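Local coordinates for proteasome assembly chaperone family protein (Pyrococcus furiosus DSM 3638, PDB 3WZ2) that probably assists proteasome assembly or activation, being an archaeal relative of the proteasome-assembly chaperones, at residues G30-L40 and R185-V195; F128-E139 and K173-F182. All blocks are in the same frame, centred on the assembly; numbering follows the deposited sequence.

Contact 1: residues G30-L40 and R185-V195; sequences GLVGHIAANFL and RPDPRAAANVV
The carbonyl oxygen of G30 is gripped from the 185-195 side by two neighbouring backbone groups. D187 N donates a hydrogen bond to G30 O at 2.9 Å, bent to 147° at the hydrogen, while P186 CA offers a longer CA-H...O contact to the same oxygen. A return contact runs from G30 CA to R185 O, 3.3 Å away, so the two segments are joined backbone to backbone close to where their helices begin. D187 also N-caps its own helix: its OD1 accepts from A190 N, which meets the oxygen from well above the carboxylate plane, and weakly from R189 N, while D187 OD2 has T181 as its partner.

Beyond this junction the helices 32-40 and 188-195 pack at 59°, their axes 8.0 Å apart at closest approach. This is a buried helix-helix interface within the alpha/beta PAC2 fold, joining the helix that follows strand 21-24 to the one that follows strand 174-181. Small residues permit the closeness. A191 CB enters between V32 and I35, lying 3.5 Å from V32 O and equally near I35 CG2, a tight carbon pair. I35 CG2, anti to the backbone N, presses on A191 CB; I35 CG1, anti to the carbonyl carbon (chi1 -66°), takes CD1 to the D187-P188 peptide link, 3.8 Å from P188 N. The two branches of V32 divide their work, CG1 meeting V194 CG2 and CG2 meeting A190 CB. Farther along, V195 CG2 rests on A36 CB at 3.7 Å and reaches the edge of the F39 ring, near its plane. V195 CG1 and L40 CD2 touch as their side chains pass in opposite directions, and strand 80-85 lies against L40 through I82.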
loop_
_atom_site.group_PDB
_atom_site.type_symbol
_atom_site.label_atom_id
_atom_site.label_comp_id
_atom_site.label_asym_id
_atom_site.label_seq_id
_atom_site.Cartn_x
_atom_site.Cartn_y
_atom_site.Cartn_z
ATOM N N GLY B 30 23.696 13.047 12.671
ATOM C CA GLY B 30 24.253 14.341 13.034
ATOM C C GLY B 30 24.002 15.455 12.065
ATOM O O GLY B 30 24.506 16.562 12.259
ATOM N N LEU B 31 23.300 15.164 10.976
ATOM C CA LEU B 31 23.294 16.019 9.787
ATOM C C LEU B 31 24.696 16.487 9.376
ATOM O O LEU B 31 24.879 17.553 8.812
ATOM C CB LEU B 31 22.380 17.194 10.005
ATOM C CG LEU B 31 20.906 16.864 10.168
ATOM C CD1 LEU B 31 20.141 18.109 10.579
ATOM C CD2 LEU B 31 20.296 16.313 8.883
ATOM N N VAL B 32 25.676 15.631 9.575
ATOM C CA VAL B 32 27.060 15.973 9.312
ATOM C C VAL B 32 27.245 16.250 7.851
ATOM O O VAL B 32 27.799 17.281 7.457
ATOM C CB VAL B 32 28.011 14.874 9.805
ATOM C CG1 VAL B 32 29.448 15.146 9.453
ATOM C CG2 VAL B 32 27.887 14.713 11.317
ATOM N N GLY B 33 26.832 15.314 7.023
ATOM C CA GLY B 33 27.025 15.477 5.577
ATOM C C GLY B 33 26.219 16.620 5.027
ATOM O O GLY B 33 26.690 17.346 4.135
ATOM N N HIS B 34 25.002 16.771 5.544
ATOM C CA HIS B 34 24.106 17.871 5.136
ATOM C C HIS B 34 24.676 19.252 5.417
ATOM O O HIS B 34 24.737 20.124 4.548
ATOM C CB HIS B 34 22.786 17.708 5.865
ATOM C CG HIS B 34 21.784 18.749 5.530
ATOM N ND1 HIS B 34 21.014 18.695 4.386
ATOM C CD2 HIS B 34 21.397 19.868 6.197
ATOM C CE1 HIS B 34 20.234 19.761 4.334
ATOM N NE2 HIS B 34 20.427 20.474 5.430
ATOM N N ILE B 35 25.189 19.444 6.630
ATOM C CA ILE B 35 25.851 20.713 6.949
ATOM C C ILE B 35 27.094 20.915 6.078
ATOM O O ILE B 35 27.328 21.985 5.514
ATOM C CB ILE B 35 26.207 20.731 8.459
ATOM C CG1 ILE B 35 24.916 20.754 9.276
ATOM C CG2 ILE B 35 27.037 21.941 8.787
ATOM C CD1 ILE B 35 25.062 20.305 10.714
ATOM N N ALA B 36 27.923 19.887 5.979
ATOM C CA ALA B 36 29.160 20.020 5.220
ATOM C C ALA B 36 28.878 20.406 3.765
ATOM O O ALA B 36 29.536 21.266 3.188
ATOM C CB ALA B 36 29.931 18.722 5.283
ATOM N N ALA B 37 27.913 19.741 3.152
ATOM C CA ALA B 37 27.686 19.926 1.719
ATOM C C ALA B 37 27.063 21.264 1.423
ATOM O O ALA B 37 27.419 21.893 0.419
ATOM C CB ALA B 37 26.811 18.804 1.170
ATOM N N ASN B 38 26.140 21.680 2.272
ATOM C CA ASN B 38 25.558 23.029 2.169
ATOM C C ASN B 38 26.585 24.119 2.369
ATOM O O ASN B 38 26.665 25.055 1.574
ATOM C CB ASN B 38 24.412 23.214 3.142
ATOM C CG ASN B 38 23.106 22.635 2.609
ATOM O OD1 ASN B 38 22.422 23.277 1.811
ATOM N ND2 ASN B 38 22.780 21.396 3.006
ATOM N N PHE B 39 27.447 23.942 3.362
ATOM C CA PHE B 39 28.539 24.868 3.546
ATOM C C PHE B 39 29.417 24.934 2.317
ATOM O O PHE B 39 29.729 26.008 1.828
ATOM C CB PHE B 39 29.367 24.477 4.750
ATOM C CG PHE B 39 30.446 25.460 5.064
ATOM C CD1 PHE B 39 30.107 26.762 5.425
ATOM C CD2 PHE B 39 31.771 25.105 5.015
ATOM C CE1 PHE B 39 31.069 27.673 5.720
ATOM C CE2 PHE B 39 32.754 26.032 5.301
ATOM C CZ PHE B 39 32.396 27.322 5.659
ATOM N N LEU B 40 29.849 23.790 1.793
ATOM C CA LEU B 40 30.721 23.846 0.635
ATOM C C LEU B 40 30.104 24.481 -0.571
ATOM O O LEU B 40 30.805 25.123 -1.346
ATOM C CB LEU B 40 31.204 22.475 0.227
ATOM C CG LEU B 40 32.289 21.897 1.114
ATOM C CD1 LEU B 40 32.304 20.386 1.012
ATOM C CD2 LEU B 40 33.626 22.473 0.702
ATOM N N ARG B 185 22.252 14.621 17.671
ATOM C CA ARG B 185 22.030 16.043 17.507
ATOM C C ARG B 185 22.708 16.547 16.246
ATOM O O ARG B 185 23.689 15.968 15.799
ATOM C CB ARG B 185 22.499 16.826 18.765
ATOM C CG ARG B 185 24.016 16.919 18.992
ATOM C CD ARG B 185 24.495 17.084 20.467
ATOM N NE ARG B 185 23.435 17.168 21.491
ATOM C CZ ARG B 185 22.795 18.269 21.896
ATOM N NH1 ARG B 185 23.098 19.455 21.424
ATOM N NH2 ARG B 185 21.861 18.169 22.838
ATOM N N PRO B 186 22.227 17.670 15.703
ATOM C CA PRO B 186 23.001 18.306 14.650
ATOM C C PRO B 186 24.389 18.672 15.111
ATOM O O PRO B 186 24.562 19.205 16.220
ATOM C CB PRO B 186 22.208 19.579 14.307
ATOM C CG PRO B 186 20.901 19.449 15.022
ATOM C CD PRO B 186 21.158 18.553 16.202
ATOM N N ASP B 187 25.384 18.400 14.273
ATOM C CA ASP B 187 26.792 18.586 14.670
ATOM C C ASP B 187 27.598 19.322 13.614
ATOM O O ASP B 187 28.297 18.717 12.795
ATOM C CB ASP B 187 27.432 17.248 15.042
ATOM C CG ASP B 187 28.766 17.420 15.785
ATOM O OD1 ASP B 187 29.308 18.573 15.787
ATOM O OD2 ASP B 187 29.242 16.392 16.340
ATOM N N PRO B 188 27.531 20.641 13.634
ATOM C CA PRO B 188 28.328 21.401 12.671
ATOM C C PRO B 188 29.837 21.284 12.879
ATOM O O PRO B 188 30.608 21.537 11.934
ATOM C CB PRO B 188 27.867 22.856 12.867
ATOM C CG PRO B 188 27.069 22.865 14.109
ATOM C CD PRO B 188 26.615 21.476 14.407
ATOM N N ARG B 189 30.262 20.910 14.073
ATOM C CA ARG B 189 31.696 20.758 14.330
ATOM C C ARG B 189 32.261 19.520 13.702
ATOM O O ARG B 189 33.325 19.580 13.130
ATOM C CB ARG B 189 31.987 20.745 15.821
ATOM C CG ARG B 189 31.745 22.127 16.393
ATOM C CD ARG B 189 31.915 22.190 17.885
ATOM N NE ARG B 189 30.945 23.177 18.333
ATOM C CZ ARG B 189 31.146 24.490 18.375
ATOM N NH1 ARG B 189 32.320 25.028 18.054
ATOM N NH2 ARG B 189 30.151 25.257 18.792
ATOM N N ALA B 190 31.514 18.429 13.750
ATOM C CA ALA B 190 31.827 17.265 12.961
ATOM C C ALA B 190 31.789 17.552 11.475
ATOM O O ALA B 190 32.693 17.148 10.751
ATOM C CB ALA B 190 30.881 16.108 13.296
ATOM N N ALA B 191 30.818 18.343 11.030
ATOM C CA ALA B 191 30.787 18.760 9.636
ATOM C C ALA B 191 32.066 19.480 9.245
ATOM O O ALA B 191 32.646 19.254 8.187
ATOM C CB ALA B 191 29.579 19.608 9.340
ATOM N N ALA B 192 32.506 20.372 10.099
ATOM C CA ALA B 192 33.727 21.130 9.854
ATOM C C ALA B 192 34.914 20.210 9.765
ATOM O O ALA B 192 35.760 20.408 8.907
ATOM C CB ALA B 192 33.942 22.166 10.956
ATOM N N ASN B 193 35.002 19.218 10.658
ATOM C CA ASN B 193 36.072 18.233 10.565
ATOM C C ASN B 193 36.084 17.530 9.189
ATOM O O ASN B 193 37.141 17.295 8.601
ATOM C CB ASN B 193 35.931 17.156 11.654
ATOM C CG ASN B 193 36.052 17.714 13.077
ATOM O OD1 ASN B 193 36.627 18.760 13.271
ATOM N ND2 ASN B 193 35.579 16.950 14.072
ATOM N N VAL B 194 34.895 17.190 8.689
ATOM C CA VAL B 194 34.786 16.521 7.405
ATOM C C VAL B 194 35.179 17.445 6.255
ATOM O O VAL B 194 35.908 17.048 5.347
ATOM C CB VAL B 194 33.371 15.959 7.193
ATOM C CG1 VAL B 194 33.180 15.542 5.770
ATOM C CG2 VAL B 194 33.158 14.790 8.141
ATOM N N VAL B 195 34.744 18.695 6.311
ATOM C CA VAL B 195 35.144 19.644 5.294
ATOM C C VAL B 195 36.666 19.839 5.242
ATOM O O VAL B 195 37.233 19.892 4.155
ATOM C CB VAL B 195 34.477 21.003 5.486
ATOM C CG1 VAL B 195 35.075 22.039 4.540
ATOM C CG2 VAL B 195 32.997 20.862 5.262
#

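Contact 2: residues F128-E139 and K173-F182; sequences FEVWGIGGSEEE and KSYVLLGETF
E180 CG is anti to the carbonyl carbon (chi1 -67°) and the chain runs extended beyond it (chi2 -178°), which carries the carboxylate across to E129 and W131. There it receives two N-H groups, one on each oxygen. E129 N gives to E180 OE1 at 2.8 Å. W131 NE1 gives to E180 OE2 at 2.8 Å, almost straight and in the indole plane. Both donors sit above the carboxylate plane; K125 adds a salt bridge to E180 OE1.

At this end F128 directs its ring edge at the face of F182, centroids 5.1 Å apart, while T181 CA lies over a face of F128. Paired backbone bonds join W131 to L178 and I133 to V176, and I133 CG2 packs on V176 CB at 3.8 Å. At the far end K173 NZ bridges E138 OE1 at 3.0 Å and E139 OE2 at 2.7 Å, with E142 as a further partner. E139 also lays CG over the Y175 ring. S136 and E139 form a capping box through weak bonds, S136 N to E139 OE1 and E138 N to S136 OG; S136 OG adds a bond to E139 OE1, 2.6 Å. The whole is an antiparallel strand pair, 130-134 with 174-181, within the mixed sheet of the PAC2 fold.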
loop_
_atom_site.group_PDB
_atom_site.type_symbol
_atom_site.label_atom_id
_atom_site.label_comp_id
_atom_site.label_asym_id
_atom_site.label_seq_id
_atom_site.Cartn_x
_atom_site.Cartn_y
_atom_site.Cartn_z
ATOM N N PHE B 128 36.593 14.589 18.471
ATOM C CA PHE B 128 35.969 13.743 17.470
ATOM C C PHE B 128 36.853 13.625 16.233
ATOM O O PHE B 128 37.315 14.632 15.697
ATOM C CB PHE B 128 34.599 14.337 17.084
ATOM C CG PHE B 128 33.532 14.127 18.120
ATOM C CD1 PHE B 128 33.010 12.851 18.356
ATOM C CD2 PHE B 128 33.041 15.195 18.865
ATOM C CE1 PHE B 128 31.991 12.654 19.303
ATOM C CE2 PHE B 128 32.049 15.000 19.820
ATOM C CZ PHE B 128 31.520 13.728 20.023
ATOM N N GLU B 129 37.025 12.403 15.747
ATOM C CA GLU B 129 37.883 12.144 14.600
ATOM C C GLU B 129 37.050 12.004 13.273
ATOM O O GLU B 129 35.816 12.093 13.262
ATOM C CB GLU B 129 38.692 10.868 14.852
ATOM C CG GLU B 129 39.615 10.873 16.084
ATOM C CD GLU B 129 40.876 11.773 16.011
ATOM O OE1 GLU B 129 41.014 12.656 15.130
ATOM O OE2 GLU B 129 41.732 11.616 16.921
ATOM N N VAL B 130 37.755 11.824 12.164
ATOM C CA VAL B 130 37.151 11.532 10.854
ATOM C C VAL B 130 37.731 10.239 10.286
ATOM O O VAL B 130 38.930 10.064 10.242
ATOM C CB VAL B 130 37.434 12.662 9.838
ATOM C CG1 VAL B 130 36.818 12.351 8.458
ATOM C CG2 VAL B 130 36.899 13.967 10.368
ATOM N N TRP B 131 36.852 9.325 9.907
ATOM C CA TRP B 131 37.266 8.075 9.290
ATOM C C TRP B 131 36.978 8.114 7.812
ATOM O O TRP B 131 36.239 8.941 7.333
ATOM C CB TRP B 131 36.521 6.889 9.924
ATOM C CG TRP B 131 36.756 6.682 11.378
ATOM C CD1 TRP B 131 36.221 7.398 12.391
ATOM C CD2 TRP B 131 37.544 5.649 11.997
ATOM N NE1 TRP B 131 36.616 6.886 13.607
ATOM C CE2 TRP B 131 37.425 5.809 13.394
ATOM C CE3 TRP B 131 38.289 4.582 11.509
ATOM C CZ2 TRP B 131 38.072 4.966 14.309
ATOM C CZ3 TRP B 131 38.934 3.730 12.420
ATOM C CH2 TRP B 131 38.832 3.934 13.800
ATOM N N GLY B 132 37.521 7.150 7.094
ATOM C CA GLY B 132 37.330 7.042 5.679
ATOM C C GLY B 132 37.110 5.592 5.284
ATOM O O GLY B 132 37.552 4.664 5.995
ATOM N N ILE B 133 36.440 5.388 4.147
ATOM C CA ILE B 133 36.370 4.067 3.550
ATOM C C ILE B 133 36.257 4.252 2.048
ATOM O O ILE B 133 35.639 5.188 1.563
ATOM C CB ILE B 133 35.185 3.248 4.140
ATOM C CG1 ILE B 133 35.086 1.845 3.534
ATOM C CG2 ILE B 133 33.881 3.964 3.919
ATOM C CD1 ILE B 133 36.238 0.914 3.884
ATOM N N GLY B 134 36.887 3.355 1.321
ATOM C CA GLY B 134 36.975 3.432 -0.111
ATOM C C GLY B 134 36.248 2.256 -0.710
ATOM O O GLY B 134 36.106 1.214 -0.073
ATOM N N GLY B 135 35.814 2.418 -1.949
ATOM C CA GLY B 135 35.080 1.369 -2.639
ATOM C C GLY B 135 35.931 0.196 -3.067
ATOM O O GLY B 135 35.406 -0.863 -3.344
ATOM N N SER B 136 37.230 0.401 -3.176
ATOM C CA SER B 136 38.175 -0.697 -3.356
ATOM C C SER B 136 39.445 -0.381 -2.580
ATOM O O SER B 136 39.605 0.730 -2.031
ATOM C CB SER B 136 38.538 -0.857 -4.852
ATOM O OG SER B 136 39.498 0.146 -5.238
ATOM N N GLU B 137 40.394 -1.302 -2.654
ATOM C CA GLU B 137 41.631 -1.190 -1.907
ATOM C C GLU B 137 42.440 0.007 -2.387
ATOM O O GLU B 137 43.017 0.705 -1.576
ATOM C CB GLU B 137 42.465 -2.476 -2.007
ATOM C CG GLU B 137 43.678 -2.525 -1.059
ATOM C CD GLU B 137 43.322 -2.304 0.431
ATOM O OE1 GLU B 137 44.117 -1.668 1.174
ATOM O OE2 GLU B 137 42.240 -2.781 0.870
ATOM N N GLU B 138 42.427 0.280 -3.680
ATOM C CA GLU B 138 43.057 1.463 -4.238
ATOM C C GLU B 138 42.595 2.778 -3.571
ATOM O O GLU B 138 43.421 3.649 -3.285
ATOM C CB GLU B 138 42.810 1.584 -5.759
ATOM C CG GLU B 138 43.654 2.696 -6.410
ATOM C CD GLU B 138 43.581 2.749 -7.936
ATOM O OE1 GLU B 138 42.968 3.704 -8.485
ATOM O OE2 GLU B 138 44.139 1.832 -8.584
ATOM N N GLU B 139 41.288 2.917 -3.348
ATOM C CA GLU B 139 40.759 4.124 -2.709
ATOM C C GLU B 139 41.119 4.115 -1.238
ATOM O O GLU B 139 41.354 5.159 -0.660
ATOM C CB GLU B 139 39.243 4.230 -2.911
ATOM C CG GLU B 139 38.873 4.669 -4.322
ATOM C CD GLU B 139 39.033 3.558 -5.348
ATOM O OE1 GLU B 139 38.438 2.493 -5.155
ATOM O OE2 GLU B 139 39.761 3.760 -6.331
ATOM N N LYS B 173 35.557 5.298 -8.741
ATOM C CA LYS B 173 36.307 5.482 -7.518
ATOM C C LYS B 173 35.388 6.134 -6.527
ATOM O O LYS B 173 34.951 7.268 -6.736
ATOM C CB LYS B 173 37.555 6.356 -7.783
ATOM C CG LYS B 173 38.512 5.776 -8.811
ATOM C CD LYS B 173 39.591 6.740 -9.303
ATOM C CE LYS B 173 40.641 7.053 -8.256
ATOM N NZ LYS B 173 41.098 5.844 -7.505
ATOM N N SER B 174 35.084 5.413 -5.455
ATOM C CA SER B 174 34.103 5.861 -4.461
ATOM C C SER B 174 34.735 5.908 -3.065
ATOM O O SER B 174 35.659 5.126 -2.738
ATOM C CB SER B 174 32.798 5.046 -4.492
ATOM O OG SER B 174 32.939 3.755 -3.980
ATOM N N TYR B 175 34.272 6.881 -2.283
ATOM C CA TYR B 175 34.739 7.110 -0.942
ATOM C C TYR B 175 33.595 7.573 -0.057
ATOM O O TYR B 175 32.665 8.223 -0.533
ATOM C CB TYR B 175 35.804 8.192 -0.891
ATOM C CG TYR B 175 36.840 8.186 -2.002
ATOM C CD1 TYR B 175 36.487 8.512 -3.279
ATOM C CD2 TYR B 175 38.195 7.878 -1.764
ATOM C CE1 TYR B 175 37.414 8.537 -4.297
ATOM C CE2 TYR B 175 39.145 7.912 -2.792
ATOM C CZ TYR B 175 38.735 8.263 -4.046
ATOM O OH TYR B 175 39.633 8.295 -5.066
ATOM N N VAL B 176 33.681 7.252 1.233
ATOM C CA VAL B 176 32.914 7.949 2.251
ATOM C C VAL B 176 33.873 8.530 3.317
ATOM O O VAL B 176 34.763 7.849 3.787
ATOM C CB VAL B 176 31.900 7.013 2.918
ATOM C CG1 VAL B 176 30.973 7.777 3.857
ATOM C CG2 VAL B 176 31.068 6.255 1.874
ATOM N N LEU B 177 33.660 9.786 3.675
ATOM C CA LEU B 177 34.302 10.392 4.837
ATOM C C LEU B 177 33.281 10.449 5.962
ATOM O O LEU B 177 32.160 10.933 5.740
ATOM C CB LEU B 177 34.762 11.793 4.491
ATOM C CG LEU B 177 35.733 11.907 3.320
ATOM C CD1 LEU B 177 36.025 13.363 3.029
ATOM C CD2 LEU B 177 37.011 11.181 3.653
ATOM N N LEU B 178 33.651 9.906 7.132
ATOM C CA LEU B 178 32.753 9.833 8.255
ATOM C C LEU B 178 33.248 10.636 9.443
ATOM O O LEU B 178 34.256 10.291 10.064
ATOM C CB LEU B 178 32.573 8.394 8.686
ATOM C CG LEU B 178 31.975 7.498 7.617
ATOM C CD1 LEU B 178 33.022 6.548 7.100
ATOM C CD2 LEU B 178 30.841 6.719 8.173
ATOM N N GLY B 179 32.515 11.689 9.765
ATOM C CA GLY B 179 32.799 12.473 10.962
ATOM C C GLY B 179 32.162 11.827 12.148
ATOM O O GLY B 179 30.930 11.727 12.218
ATOM N N GLU B 180 32.983 11.380 13.073
ATOM C CA GLU B 180 32.499 11.010 14.404
ATOM C C GLU B 180 31.685 12.119 15.019
ATOM O O GLU B 180 31.989 13.322 14.882
ATOM C CB GLU B 180 33.640 10.672 15.363
ATOM C CG GLU B 180 34.403 9.417 15.007
ATOM C CD GLU B 180 35.499 9.089 16.024
ATOM O OE1 GLU B 180 35.889 10.016 16.777
ATOM O OE2 GLU B 180 35.958 7.926 16.089
ATOM N N THR B 181 30.598 11.722 15.653
ATOM C CA THR B 181 29.654 12.677 16.249
ATOM C C THR B 181 28.884 11.953 17.356
ATOM O O THR B 181 28.932 10.707 17.468
ATOM C CB THR B 181 28.723 13.287 15.171
ATOM O OG1 THR B 181 27.914 14.333 15.745
ATOM C CG2 THR B 181 27.813 12.242 14.545
ATOM N N PHE B 182 28.168 12.711 18.163
ATOM C CA PHE B 182 27.386 12.151 19.275
ATOM C C PHE B 182 26.470 11.060 18.756
ATOM O O PHE B 182 26.462 9.935 19.245
ATOM C CB PHE B 182 26.538 13.237 19.930
ATOM C CG PHE B 182 27.324 14.439 20.381
ATOM C CD1 PHE B 182 27.538 15.533 19.530
ATOM C CD2 PHE B 182 27.843 14.487 21.669
ATOM C CE1 PHE B 182 28.257 16.652 19.955
ATOM C CE2 PHE B 182 28.561 15.595 22.094
ATOM C CZ PHE B 182 28.763 16.678 21.246
HETATM O O HOH W 1 34.213 14.298 13.488
HETATM O O HOH W 2 35.824 2.467 -5.699
#

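Overall arrangement
Contact 1 and contact 2 lie with their centres about 14 Å apart and share one continuous piece of chain: strand 174-181 and helix 188-202 follow each other, joined by a short connection, residues 182-187. This connection is tied by D187 OD2 and T181 OG1, 2.5 Å apart in a probable hydrogen bond, so the residue that caps the helix probably also ties down the end of the strand. The helix then lies over the sheet, with A190 CB 3.4 Å from E180 O and V194 CG2 3.6 Å from G179 N. Helix 188-202 thus packs against both helix 32-43 and the strand pair of contact 2, where V130 touches N193 and V197.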